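Local coordinates for peroxisomal acyl-coenzyme A oxidase 1 (Arabidopsis thaliana, PDB 1W07), which catalyses the FAD-dependent oxidation of long- and medium-chain acyl-CoAs to 2-trans-enoyl-CoAs, passing electrons to oxygen to give hydrogen peroxide in peroxisomal beta-oxidation, at residues 135-141 with 170-176; 219-225 with 239-245; 149-155 with 188-194. The protein carries 1 engineered substitution. All coordinates share one frame; numbering follows the deposited sequence.

Interaction 1 (135-141 with 170-176); sequences YAQTELG and TASKWWP. With FAD (flavin-adenine dinucleotide), chain I.
Lys-173 threads its side chain back along segment 135-141 to reach Gln-137 and Glu-139. Its CB touches Thr-138 O. The chain then bends at chi2 (-56°), which turns it along the neighbouring backbone. CD lies against the carbonyl oxygens of Thr-138 and Gln-137, and CE against Ala-136 O. At the tip, NZ donates to Gln-137 O at 2.9 Å and forms a salt bridge with Glu-139 OE2 at 3.1 Å, on its anti side and somewhat out of the carboxylate plane. Tyr-189 O is a third acceptor for this ammonium group, and Thr-151 OG1 also bonds Glu-139 OE2. With an alanine here, the buried Glu-139 carboxylate would probably lack its counter-charge and Gln-137 O this donor. Backbone bonds run alongside: Trp-174 N to Thr-138 O, and Leu-140 N to Ser-172 O. Leu-140 CD2 sits over one face of the Trp-174 indole, 3.8 Å from the centroid of its five-membered ring. Trp-175 lays a ring face over FAD C8. Thr-138 N and Gln-137 N both donate to FAD O2, the former at 2.8 Å. Thr-138 OG1 donates to FAD N1 at 2.8 Å and accepts from FAD O3'. This is the flavin site of the acyl-CoA dehydrogenase middle domain. Donors gathered at N1 and O2 would be expected to stabilise negative charge on the reduced flavin.

Interaction 2 (219-225 with 239-245); sequences NITVGDI and NGFLMFD
Asn-219 opens the ladder by accepting a bond from Asp-245 N at its carbonyl oxygen. A water joins their side chains, donating to Asn-219 OD1 at 2.7 Å and to Asp-245 OD2. Ile-220 follows as a non-hydrogen-bonded pair with Phe-244. Its CD1 meets Phe-244 CD2 at 3.7 Å, and the two side chains lie side by side. Its CG2 turns to Leu-242 CD1. Thr-221 pairs with Met-243 through two backbone bonds, and its CG2 touches Met-243 CE at 3.7 Å on the other face of the sheet. Val-222 returns to the face of Ile-220 and meets Leu-242 CD1 with CB. Gly-223 lies under the Phe-241 ring. With chi1 at 58°, Phe-241 CG sits between its own backbone N and carbonyl carbon, and the ring folds across the neighbouring strand. Gly-223 CA makes a CH-pi contact, 3.8 Å from the ring centroid. The ring lies where a CB would project. Asp-224 places its backbone oxygen at the ring edge, 3.4 Å from Phe-241 CE2. Its OD1 takes a hydrogen bond from Gly-226 N and forms a salt bridge with Arg-58. Ile-225 ends the segment, with N bonded to Asn-239 O at 2.9 Å and CD1 against Asn-239 CB. The strands 220-224 and 240-244 run antiparallel at 172°. Strand 240-244 is central in the three-stranded sheet, with 173-174 on its other side. Phe-630 of the second subunit meets Phe-241 edge-to-face, and Phe-244 packs on strand 161-165.

Interaction 3 (149-155 with 188-194); sequences LETTATL and VYARLIT. Engineered in segment 149-155: Leu-155 (natural residue Phe).
Arg-191 NH1 reaches across to Leu-149 O, with a bond of 2.9 Å and an N-H...O angle of 161°. The oxygen lies in the guanidinium plane, and the nitrogen lies in the carbonyl plane. A bend at chi3 (73°) brings the group back over the start of the other segment. NH1 also bonds Gln-147 O, and NE forms a salt bridge with Asp-198. The guanidinium is therefore held by three acceptors. The backbone ladder begins with Arg-191 N to Thr-151 O. Arg-191 O then accepts from Ala-153 N at 3.0 Å. Ala-153 O takes Ile-193 N at 2.8 Å, and Ile-193 O takes Leu-155 N. Strands 152-156 and 185-194 are thus parallel neighbours in the mixed sheet of the acyl-CoA dehydrogenase middle domain, and these short segments cross at -39°. Several polar side chains find partners beyond the pair. Tyr-189 OH bonds Gln-113, and Thr-194 OG1 bonds Gly-265 O. The main-chain N of Glu-150 donates to Glu-139 OE1. Methyl groups also meet: Thr-151 CG2 touches Ala-190 CB at 3.6 Å. Leu-149 CD1 rests on Tyr-189 CB. On the face of Thr-152 and Thr-154, Ile-193 CD1 touches Thr-152 CG2 at 3.7 Å and Thr-154 OG1 at 3.6 Å. Thr-154 CG2 packs on Ile-193 CG2. Leu-155, an engineered residue replacing phenylalanine, lies alongside Thr-194 and touches its OG1 with CD2.

In the fold
All three interactions belong to the acyl-CoA dehydrogenase middle domain. The centres of interactions 1 and 2 are about 9 Å apart. They share the three-stranded sheet, where strand 173-174 pairs with 240-244. The centre of interaction 3 is about 13 Å from that of interaction 1 and about 16 Å from that of interaction 2. It joins interaction 1 through the mixed sheet, in which strand 185-194 has both 133-136 and 152-156 as parallel neighbours. Segments of interactions 1 and 3 alternate along the chain, while interaction 2 follows both. Interaction 1 thus links both sheets to the flavin. Interactions 1 and 2 also touch the second subunit, tying the cofactor site to the dimer.

Interaction 1 (135-141 with 170-176)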
loop_
_atom_site.group_PDB
_atom_site.type_symbol
_atom_site.label_atom_id
_atom_site.label_comp_id
_atom_site.label_asym_id
_atom_site.label_seq_id
_atom_site.Cartn_x
_atom_site.Cartn_y
_atom_site.Cartn_z
ATOM N N TYR B 135 20.636 11.564 14.864
ATOM C CA TYR B 135 21.466 10.409 14.515
ATOM C C TYR B 135 21.827 10.496 13.031
ATOM O O TYR B 135 21.036 10.098 12.177
ATOM C CB TYR B 135 20.669 9.126 14.781
ATOM C CG TYR B 135 21.480 7.860 14.813
ATOM C CD1 TYR B 135 22.216 7.512 15.945
ATOM C CD2 TYR B 135 21.528 7.007 13.705
ATOM C CE1 TYR B 135 22.978 6.354 15.972
ATOM C CE2 TYR B 135 22.292 5.847 13.733
ATOM C CZ TYR B 135 23.016 5.533 14.868
ATOM O OH TYR B 135 23.803 4.403 14.887
ATOM N N ALA B 136 23.022 10.997 12.724
ATOM C CA ALA B 136 23.435 11.157 11.334
ATOM C C ALA B 136 24.326 10.029 10.830
ATOM O O ALA B 136 25.559 10.117 10.853
ATOM C CB ALA B 136 24.119 12.503 11.143
ATOM N N GLN B 137 23.691 8.959 10.372
ATOM C CA GLN B 137 24.452 7.831 9.872
ATOM C C GLN B 137 24.277 7.700 8.358
ATOM O O GLN B 137 25.233 7.831 7.601
ATOM C CB GLN B 137 23.995 6.561 10.604
ATOM C CG GLN B 137 24.586 5.257 10.093
ATOM C CD GLN B 137 24.211 4.074 10.971
ATOM O OE1 GLN B 137 24.676 3.956 12.104
ATOM N NE2 GLN B 137 23.345 3.204 10.461
ATOM N N THR B 138 23.045 7.463 7.930
ATOM C CA THR B 138 22.736 7.286 6.517
ATOM C C THR B 138 23.200 8.425 5.608
ATOM O O THR B 138 23.175 9.596 5.982
ATOM C CB THR B 138 21.221 7.069 6.334
ATOM O OG1 THR B 138 20.846 5.883 7.040
ATOM C CG2 THR B 138 20.864 6.919 4.863
ATOM N N GLU B 139 23.620 8.055 4.403
ATOM C CA GLU B 139 24.072 9.015 3.411
ATOM C C GLU B 139 23.290 8.760 2.130
ATOM O O GLU B 139 22.560 7.780 2.025
ATOM C CB GLU B 139 25.579 8.848 3.128
ATOM C CG GLU B 139 26.422 8.612 4.383
ATOM C CD GLU B 139 27.933 8.597 4.126
ATOM O OE1 GLU B 139 28.384 7.986 3.133
ATOM O OE2 GLU B 139 28.666 9.182 4.947
ATOM N N LEU B 140 23.453 9.649 1.159
ATOM C CA LEU B 140 22.785 9.510 -0.127
ATOM C C LEU B 140 23.078 8.150 -0.740
ATOM O O LEU B 140 22.175 7.451 -1.199
ATOM C CB LEU B 140 23.244 10.602 -1.100
ATOM C CG LEU B 140 22.382 11.866 -1.152
ATOM C CD1 LEU B 140 23.081 12.961 -1.955
ATOM C CD2 LEU B 140 21.036 11.518 -1.773
ATOM N N GLY B 141 24.346 7.766 -0.735
ATOM C CA GLY B 141 24.719 6.497 -1.328
ATOM C C GLY B 141 24.687 5.259 -0.466
ATOM O O GLY B 141 24.809 4.159 -1.002
ATOM N N THR B 170 27.585 12.054 -2.889
ATOM C CA THR B 170 26.918 10.845 -2.411
ATOM C C THR B 170 27.296 10.506 -0.965
ATOM O O THR B 170 26.667 9.648 -0.337
ATOM C CB THR B 170 27.230 9.618 -3.317
ATOM O OG1 THR B 170 28.647 9.376 -3.355
ATOM C CG2 THR B 170 26.736 9.879 -4.730
ATOM N N ALA B 171 28.312 11.193 -0.438
ATOM C CA ALA B 171 28.764 10.974 0.931
ATOM C C ALA B 171 27.926 11.829 1.885
ATOM O O ALA B 171 27.994 11.666 3.102
ATOM C CB ALA B 171 30.248 11.335 1.064
ATOM N N SER B 172 27.148 12.741 1.322
ATOM C CA SER B 172 26.302 13.628 2.120
ATOM C C SER B 172 25.323 12.840 2.995
ATOM O O SER B 172 24.708 11.880 2.532
ATOM C CB SER B 172 25.508 14.563 1.202
ATOM O OG SER B 172 26.358 15.261 0.311
ATOM N N LYS B 173 25.173 13.249 4.249
ATOM C CA LYS B 173 24.241 12.583 5.162
ATOM C C LYS B 173 22.873 12.877 4.569
ATOM O O LYS B 173 22.642 13.970 4.050
ATOM C CB LYS B 173 24.344 13.147 6.583
ATOM C CG LYS B 173 25.669 12.846 7.248
ATOM C CD LYS B 173 25.920 11.342 7.248
ATOM C CE LYS B 173 27.288 11.003 7.812
ATOM N NZ LYS B 173 27.567 9.529 7.832
ATOM N N TRP B 174 21.963 11.915 4.650
ATOM C CA TRP B 174 20.647 12.071 4.045
ATOM C C TRP B 174 19.642 11.169 4.762
ATOM O O TRP B 174 19.864 9.962 4.866
ATOM C CB TRP B 174 20.774 11.687 2.559
ATOM C CG TRP B 174 19.609 12.052 1.680
ATOM C CD1 TRP B 174 18.442 11.352 1.521
ATOM C CD2 TRP B 174 19.481 13.231 0.886
ATOM N NE1 TRP B 174 17.603 12.031 0.684
ATOM C CE2 TRP B 174 18.214 13.186 0.273
ATOM C CE3 TRP B 174 20.318 14.331 0.635
ATOM C CZ2 TRP B 174 17.756 14.200 -0.582
ATOM C CZ3 TRP B 174 19.869 15.336 -0.208
ATOM C CH2 TRP B 174 18.590 15.264 -0.810
ATOM N N TRP B 175 18.570 11.793 5.252
ATOM C CA TRP B 175 17.453 11.176 5.990
ATOM C C TRP B 175 17.347 11.439 7.495
ATOM O O TRP B 175 16.247 11.378 8.054
ATOM C CB TRP B 175 17.380 9.643 5.766
ATOM C CG TRP B 175 16.644 9.282 4.509
ATOM C CD1 TRP B 175 17.161 8.722 3.384
ATOM C CD2 TRP B 175 15.277 9.605 4.206
ATOM N NE1 TRP B 175 16.204 8.686 2.385
ATOM C CE2 TRP B 175 15.041 9.227 2.865
ATOM C CE3 TRP B 175 14.234 10.188 4.939
ATOM C CZ2 TRP B 175 13.807 9.415 2.239
ATOM C CZ3 TRP B 175 12.999 10.377 4.315
ATOM C CH2 TRP B 175 12.801 9.992 2.977
ATOM N N PRO B 176 18.471 11.729 8.185
ATOM C CA PRO B 176 18.394 11.964 9.625
ATOM C C PRO B 176 17.249 12.854 10.129
ATOM O O PRO B 176 17.159 14.031 9.780
ATOM C CB PRO B 176 19.773 12.521 9.948
ATOM C CG PRO B 176 20.651 11.671 9.040
ATOM C CD PRO B 176 19.877 11.784 7.728
HETATM P PA FAD I . 18.860 -0.281 0.158
HETATM O O1A FAD I . 19.471 -1.030 1.277
HETATM O O2A FAD I . 19.761 0.396 -0.800
HETATM O O5B FAD I . 17.874 -1.274 -0.634
HETATM C C5B FAD I . 17.214 -0.860 -1.833
HETATM C C4B FAD I . 16.654 -2.080 -2.571
HETATM O O4B FAD I . 17.755 -2.971 -2.829
HETATM C C3B FAD I . 15.663 -2.850 -1.692
HETATM O O3B FAD I . 14.751 -3.577 -2.519
HETATM C C2B FAD I . 16.583 -3.806 -0.936
HETATM O O2B FAD I . 15.876 -4.997 -0.584
HETATM C C1B FAD I . 17.583 -4.160 -2.040
HETATM N N9A FAD I . 18.871 -4.618 -1.468
HETATM C C8A FAD I . 19.814 -3.842 -0.931
HETATM N N7A FAD I . 20.831 -4.598 -0.516
HETATM C C5A FAD I . 20.534 -5.864 -0.784
HETATM C C6A FAD I . 21.200 -7.069 -0.596
HETATM N N6A FAD I . 22.362 -7.122 0.046
HETATM N N1A FAD I . 20.593 -8.246 -1.049
HETATM C C2A FAD I . 19.338 -8.190 -1.666
HETATM N N3A FAD I . 18.731 -7.027 -1.817
HETATM C C4A FAD I . 19.288 -5.877 -1.398
HETATM N N1 FAD I . 19.054 7.162 8.834
HETATM C C2 FAD I . 19.809 7.742 9.861
HETATM O O2 FAD I . 21.024 7.569 9.904
HETATM N N3 FAD I . 19.162 8.530 10.825
HETATM C C4 FAD I . 17.778 8.736 10.755
HETATM O O4 FAD I . 17.217 9.402 11.627
HETATM C C4X FAD I . 17.042 8.174 9.717
HETATM N N5 FAD I . 15.669 8.435 9.586
HETATM C C5X FAD I . 14.923 7.891 8.538
HETATM C C6 FAD I . 13.593 8.255 8.364
HETATM C C7 FAD I . 12.883 7.805 7.257
HETATM C C7M FAD I . 11.427 8.240 7.093
HETATM C C8 FAD I . 13.507 6.977 6.317
HETATM C C8M FAD I . 12.749 6.466 5.090
HETATM C C9 FAD I . 14.834 6.607 6.503
HETATM C C9A FAD I . 15.553 7.056 7.607
HETATM N N10 FAD I . 16.911 6.750 7.768
HETATM C C10 FAD I . 17.672 7.383 8.765
HETATM C "C1'" FAD I . 17.608 5.844 6.821
HETATM C "C2'" FAD I . 17.248 4.387 7.129
HETATM O "O2'" FAD I . 17.522 4.097 8.501
HETATM C "C3'" FAD I . 17.957 3.359 6.243
HETATM O "O3'" FAD I . 19.373 3.514 6.370
HETATM C "C4'" FAD I . 17.579 3.490 4.766
HETATM O "O4'" FAD I . 16.213 3.884 4.609
HETATM C "C5'" FAD I . 17.812 2.149 4.071
HETATM O "O5'" FAD I . 17.303 2.184 2.738
HETATM P P FAD I . 18.294 2.151 1.476
HETATM O O1P FAD I . 17.961 3.321 0.636
HETATM O O2P FAD I . 19.683 1.995 1.964
HETATM O O3P FAD I . 17.825 0.805 0.736
#

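Interaction 2 (219-225 with 239-245)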
loop_
_atom_site.group_PDB
_atom_site.type_symbol
_atom_site.label_atom_id
_atom_site.label_comp_id
_atom_site.label_asym_id
_atom_site.label_seq_id
_atom_site.Cartn_x
_atom_site.Cartn_y
_atom_site.Cartn_z
ATOM N N ASN B 219 31.619 25.863 7.659
ATOM C CA ASN B 219 31.833 24.666 6.848
ATOM C C ASN B 219 30.739 23.601 6.962
ATOM O O ASN B 219 30.904 22.461 6.512
ATOM C CB ASN B 219 33.194 24.059 7.181
ATOM C CG ASN B 219 34.334 25.019 6.890
ATOM O OD1 ASN B 219 34.352 25.670 5.844
ATOM N ND2 ASN B 219 35.286 25.113 7.809
ATOM N N ILE B 220 29.612 23.980 7.552
ATOM C CA ILE B 220 28.491 23.069 7.711
ATOM C C ILE B 220 27.387 23.410 6.720
ATOM O O ILE B 220 26.892 24.532 6.700
ATOM C CB ILE B 220 27.906 23.146 9.145
ATOM C CG1 ILE B 220 28.926 22.630 10.160
ATOM C CG2 ILE B 220 26.609 22.331 9.233
ATOM C CD1 ILE B 220 29.210 21.143 10.048
ATOM N N THR B 221 27.015 22.432 5.899
ATOM C CA THR B 221 25.935 22.590 4.924
ATOM C C THR B 221 24.822 21.651 5.387
ATOM O O THR B 221 24.998 20.432 5.381
ATOM C CB THR B 221 26.396 22.192 3.518
ATOM O OG1 THR B 221 27.451 23.061 3.098
ATOM C CG2 THR B 221 25.251 22.289 2.523
ATOM N N VAL B 222 23.694 22.221 5.804
ATOM C CA VAL B 222 22.573 21.424 6.296
ATOM C C VAL B 222 21.225 21.941 5.794
ATOM O O VAL B 222 21.055 23.134 5.548
ATOM C CB VAL B 222 22.570 21.381 7.856
ATOM C CG1 VAL B 222 22.417 22.795 8.424
ATOM C CG2 VAL B 222 21.458 20.473 8.363
ATOM N N GLY B 223 20.263 21.036 5.638
ATOM C CA GLY B 223 18.951 21.432 5.163
ATOM C C GLY B 223 17.993 20.257 5.186
ATOM O O GLY B 223 18.369 19.158 5.601
ATOM N N ASP B 224 16.765 20.500 4.734
ATOM C CA ASP B 224 15.715 19.487 4.685
ATOM C C ASP B 224 15.753 18.780 3.339
ATOM O O ASP B 224 16.001 19.405 2.308
ATOM C CB ASP B 224 14.356 20.165 4.929
ATOM C CG ASP B 224 13.200 19.187 4.962
ATOM O OD1 ASP B 224 12.657 18.873 3.882
ATOM O OD2 ASP B 224 12.840 18.723 6.067
ATOM N N ILE B 225 15.491 17.474 3.335
ATOM C CA ILE B 225 15.553 16.708 2.088
ATOM C C ILE B 225 14.302 16.760 1.213
ATOM O O ILE B 225 14.313 16.255 0.090
ATOM C CB ILE B 225 15.875 15.231 2.351
ATOM C CG1 ILE B 225 14.758 14.583 3.190
ATOM C CG2 ILE B 225 17.214 15.112 3.064
ATOM C CD1 ILE B 225 14.904 13.081 3.301
ATOM N N ASN B 239 13.601 15.772 8.156
ATOM C CA ASN B 239 14.649 14.841 7.744
ATOM C C ASN B 239 15.592 15.661 6.886
ATOM O O ASN B 239 15.156 16.405 5.997
ATOM C CB ASN B 239 14.067 13.666 6.948
ATOM C CG ASN B 239 13.174 12.785 7.797
ATOM O OD1 ASN B 239 11.955 12.917 7.774
ATOM N ND2 ASN B 239 13.788 11.899 8.580
ATOM N N GLY B 240 16.886 15.560 7.146
ATOM C CA GLY B 240 17.768 16.406 6.379
ATOM C C GLY B 240 19.004 15.826 5.763
ATOM O O GLY B 240 19.237 14.617 5.766
ATOM N N PHE B 241 19.790 16.719 5.183
ATOM C CA PHE B 241 21.040 16.312 4.584
ATOM C C PHE B 241 22.111 17.090 5.329
ATOM O O PHE B 241 21.811 18.062 6.024
ATOM C CB PHE B 241 21.039 16.612 3.082
ATOM C CG PHE B 241 20.805 18.050 2.748
ATOM C CD1 PHE B 241 21.837 18.981 2.834
ATOM C CD2 PHE B 241 19.548 18.474 2.319
ATOM C CE1 PHE B 241 21.616 20.326 2.490
ATOM C CE2 PHE B 241 19.319 19.800 1.977
ATOM C CZ PHE B 241 20.366 20.733 2.065
ATOM N N LEU B 242 23.355 16.655 5.208
ATOM C CA LEU B 242 24.445 17.318 5.912
ATOM C C LEU B 242 25.765 17.010 5.242
ATOM O O LEU B 242 26.083 15.850 4.992
ATOM C CB LEU B 242 24.492 16.844 7.367
ATOM C CG LEU B 242 25.676 17.275 8.254
ATOM C CD1 LEU B 242 25.732 18.786 8.353
ATOM C CD2 LEU B 242 25.512 16.664 9.637
ATOM N N MET B 243 26.532 18.054 4.954
ATOM C CA MET B 243 27.833 17.899 4.316
ATOM C C MET B 243 28.859 18.653 5.169
ATOM O O MET B 243 28.555 19.704 5.734
ATOM C CB MET B 243 27.823 18.480 2.888
ATOM C CG MET B 243 26.828 17.836 1.893
ATOM S SD MET B 243 27.166 18.214 0.130
ATOM C CE MET B 243 26.905 19.971 0.086
ATOM N N PHE B 244 30.066 18.109 5.278
ATOM C CA PHE B 244 31.120 18.753 6.044
ATOM C C PHE B 244 32.270 19.123 5.114
ATOM O O PHE B 244 32.728 18.288 4.334
ATOM C CB PHE B 244 31.657 17.828 7.135
ATOM C CG PHE B 244 30.593 17.142 7.935
ATOM C CD1 PHE B 244 30.004 15.970 7.472
ATOM C CD2 PHE B 244 30.194 17.652 9.162
ATOM C CE1 PHE B 244 29.036 15.313 8.216
ATOM C CE2 PHE B 244 29.227 17.002 9.919
ATOM C CZ PHE B 244 28.648 15.831 9.446
ATOM N N ASP B 245 32.725 20.373 5.175
ATOM C CA ASP B 245 33.855 20.801 4.352
ATOM C C ASP B 245 35.045 20.876 5.306
ATOM O O ASP B 245 35.385 21.943 5.807
ATOM C CB ASP B 245 33.606 22.177 3.722
ATOM C CG ASP B 245 34.691 22.565 2.721
ATOM O OD1 ASP B 245 35.735 21.885 2.704
ATOM O OD2 ASP B 245 34.507 23.536 1.953
HETATM O O HOH W 1 33.322 25.322 3.336
#

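Interaction 3 (149-155 with 188-194)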
loop_
_atom_site.group_PDB
_atom_site.type_symbol
_atom_site.label_atom_id
_atom_site.label_comp_id
_atom_site.label_asym_id
_atom_site.label_seq_id
_atom_site.Cartn_x
_atom_site.Cartn_y
_atom_site.Cartn_z
ATOM N N LEU B 149 29.729 3.607 4.298
ATOM C CA LEU B 149 29.690 5.063 4.489
ATOM C C LEU B 149 30.974 5.682 3.949
ATOM O O LEU B 149 32.052 5.104 4.119
ATOM C CB LEU B 149 29.546 5.425 5.972
ATOM C CG LEU B 149 28.250 4.970 6.645
ATOM C CD1 LEU B 149 28.206 5.502 8.074
ATOM C CD2 LEU B 149 27.052 5.459 5.830
ATOM N N GLU B 150 30.843 6.849 3.311
ATOM C CA GLU B 150 31.966 7.570 2.703
ATOM C C GLU B 150 32.498 8.724 3.551
ATOM O O GLU B 150 33.638 9.150 3.374
ATOM C CB GLU B 150 31.560 8.132 1.332
ATOM C CG GLU B 150 31.033 7.098 0.354
ATOM C CD GLU B 150 30.651 7.693 -0.984
ATOM O OE1 GLU B 150 31.545 8.224 -1.683
ATOM O OE2 GLU B 150 29.455 7.638 -1.342
ATOM N N THR B 151 31.678 9.248 4.456
ATOM C CA THR B 151 32.135 10.356 5.289
ATOM C C THR B 151 33.382 9.917 6.058
ATOM O O THR B 151 33.454 8.798 6.566
ATOM C CB THR B 151 31.024 10.814 6.264
ATOM O OG1 THR B 151 29.887 11.237 5.502
ATOM C CG2 THR B 151 31.512 11.998 7.133
ATOM N N THR B 152 34.377 10.791 6.126
ATOM C CA THR B 152 35.605 10.449 6.824
ATOM C C THR B 152 35.863 11.304 8.050
ATOM O O THR B 152 35.406 12.440 8.133
ATOM C CB THR B 152 36.827 10.567 5.887
ATOM O OG1 THR B 152 36.899 11.894 5.368
ATOM C CG2 THR B 152 36.707 9.612 4.738
ATOM N N ALA B 153 36.599 10.729 9.000
ATOM C CA ALA B 153 36.988 11.409 10.224
ATOM C C ALA B 153 38.487 11.131 10.407
ATOM O O ALA B 153 38.877 10.077 10.925
ATOM C CB ALA B 153 36.182 10.875 11.408
ATOM N N THR B 154 39.326 12.065 9.966
ATOM C CA THR B 154 40.777 11.899 10.055
ATOM C C THR B 154 41.377 12.725 11.186
ATOM O O THR B 154 41.164 13.938 11.269
ATOM C CB THR B 154 41.459 12.304 8.728
ATOM O OG1 THR B 154 40.699 11.782 7.630
ATOM C CG2 THR B 154 42.891 11.745 8.661
ATOM N N LEU B 155 42.134 12.071 12.061
ATOM C CA LEU B 155 42.742 12.764 13.191
ATOM C C LEU B 155 43.882 13.680 12.770
ATOM O O LEU B 155 44.627 13.371 11.842
ATOM C CB LEU B 155 43.270 11.757 14.214
ATOM C CG LEU B 155 43.959 12.376 15.443
ATOM C CD1 LEU B 155 42.953 13.208 16.237
ATOM C CD2 LEU B 155 44.551 11.274 16.309
ATOM N N VAL B 188 27.698 11.873 14.451
ATOM C CA VAL B 188 28.015 11.561 13.059
ATOM C C VAL B 188 28.865 10.296 12.924
ATOM O O VAL B 188 29.823 10.098 13.672
ATOM C CB VAL B 188 28.770 12.731 12.380
ATOM C CG1 VAL B 188 29.100 12.372 10.908
ATOM C CG2 VAL B 188 27.936 14.021 12.487
ATOM N N TYR B 189 28.499 9.434 11.975
ATOM C CA TYR B 189 29.241 8.202 11.746
ATOM C C TYR B 189 30.077 8.323 10.472
ATOM O O TYR B 189 29.579 8.700 9.411
ATOM C CB TYR B 189 28.289 6.993 11.685
ATOM C CG TYR B 189 27.694 6.666 13.039
ATOM C CD1 TYR B 189 26.568 7.345 13.507
ATOM C CD2 TYR B 189 28.313 5.750 13.897
ATOM C CE1 TYR B 189 26.075 7.125 14.794
ATOM C CE2 TYR B 189 27.831 5.532 15.193
ATOM C CZ TYR B 189 26.715 6.224 15.636
ATOM O OH TYR B 189 26.269 6.063 16.928
ATOM N N ALA B 190 31.363 8.023 10.603
ATOM C CA ALA B 190 32.294 8.121 9.489
ATOM C C ALA B 190 33.430 7.135 9.675
ATOM O O ALA B 190 33.605 6.562 10.752
ATOM C CB ALA B 190 32.856 9.546 9.401
ATOM N N ARG B 191 34.202 6.948 8.614
ATOM C CA ARG B 191 35.342 6.046 8.638
ATOM C C ARG B 191 36.429 6.682 9.495
ATOM O O ARG B 191 36.873 7.800 9.222
ATOM C CB ARG B 191 35.860 5.830 7.215
ATOM C CG ARG B 191 34.757 5.576 6.189
ATOM C CD ARG B 191 35.316 4.948 4.917
ATOM N NE ARG B 191 35.685 3.557 5.148
ATOM C CZ ARG B 191 34.834 2.536 5.100
ATOM N NH1 ARG B 191 33.553 2.737 4.807
ATOM N NH2 ARG B 191 35.260 1.310 5.379
ATOM N N LEU B 192 36.853 5.978 10.535
ATOM C CA LEU B 192 37.894 6.491 11.420
ATOM C C LEU B 192 39.255 6.363 10.724
ATOM O O LEU B 192 39.715 5.260 10.427
ATOM C CB LEU B 192 37.894 5.703 12.732
ATOM C CG LEU B 192 38.524 6.352 13.966
ATOM C CD1 LEU B 192 38.421 5.390 15.136
ATOM C CD2 LEU B 192 39.975 6.704 13.705
ATOM N N ILE B 193 39.889 7.497 10.464
ATOM C CA ILE B 193 41.184 7.501 9.807
ATOM C C ILE B 193 42.258 8.084 10.726
ATOM O O ILE B 193 42.128 9.208 11.219
ATOM C CB ILE B 193 41.142 8.314 8.498
ATOM C CG1 ILE B 193 40.049 7.773 7.570
ATOM C CG2 ILE B 193 42.470 8.219 7.794
ATOM C CD1 ILE B 193 39.925 8.551 6.260
ATOM N N THR B 194 43.305 7.301 10.965
ATOM C CA THR B 194 44.418 7.721 11.810
ATOM C C THR B 194 45.637 6.866 11.480
ATOM O O THR B 194 45.514 5.674 11.180
ATOM C CB THR B 194 44.080 7.576 13.313
ATOM O OG1 THR B 194 45.144 8.125 14.096
ATOM C CG2 THR B 194 43.890 6.118 13.686
#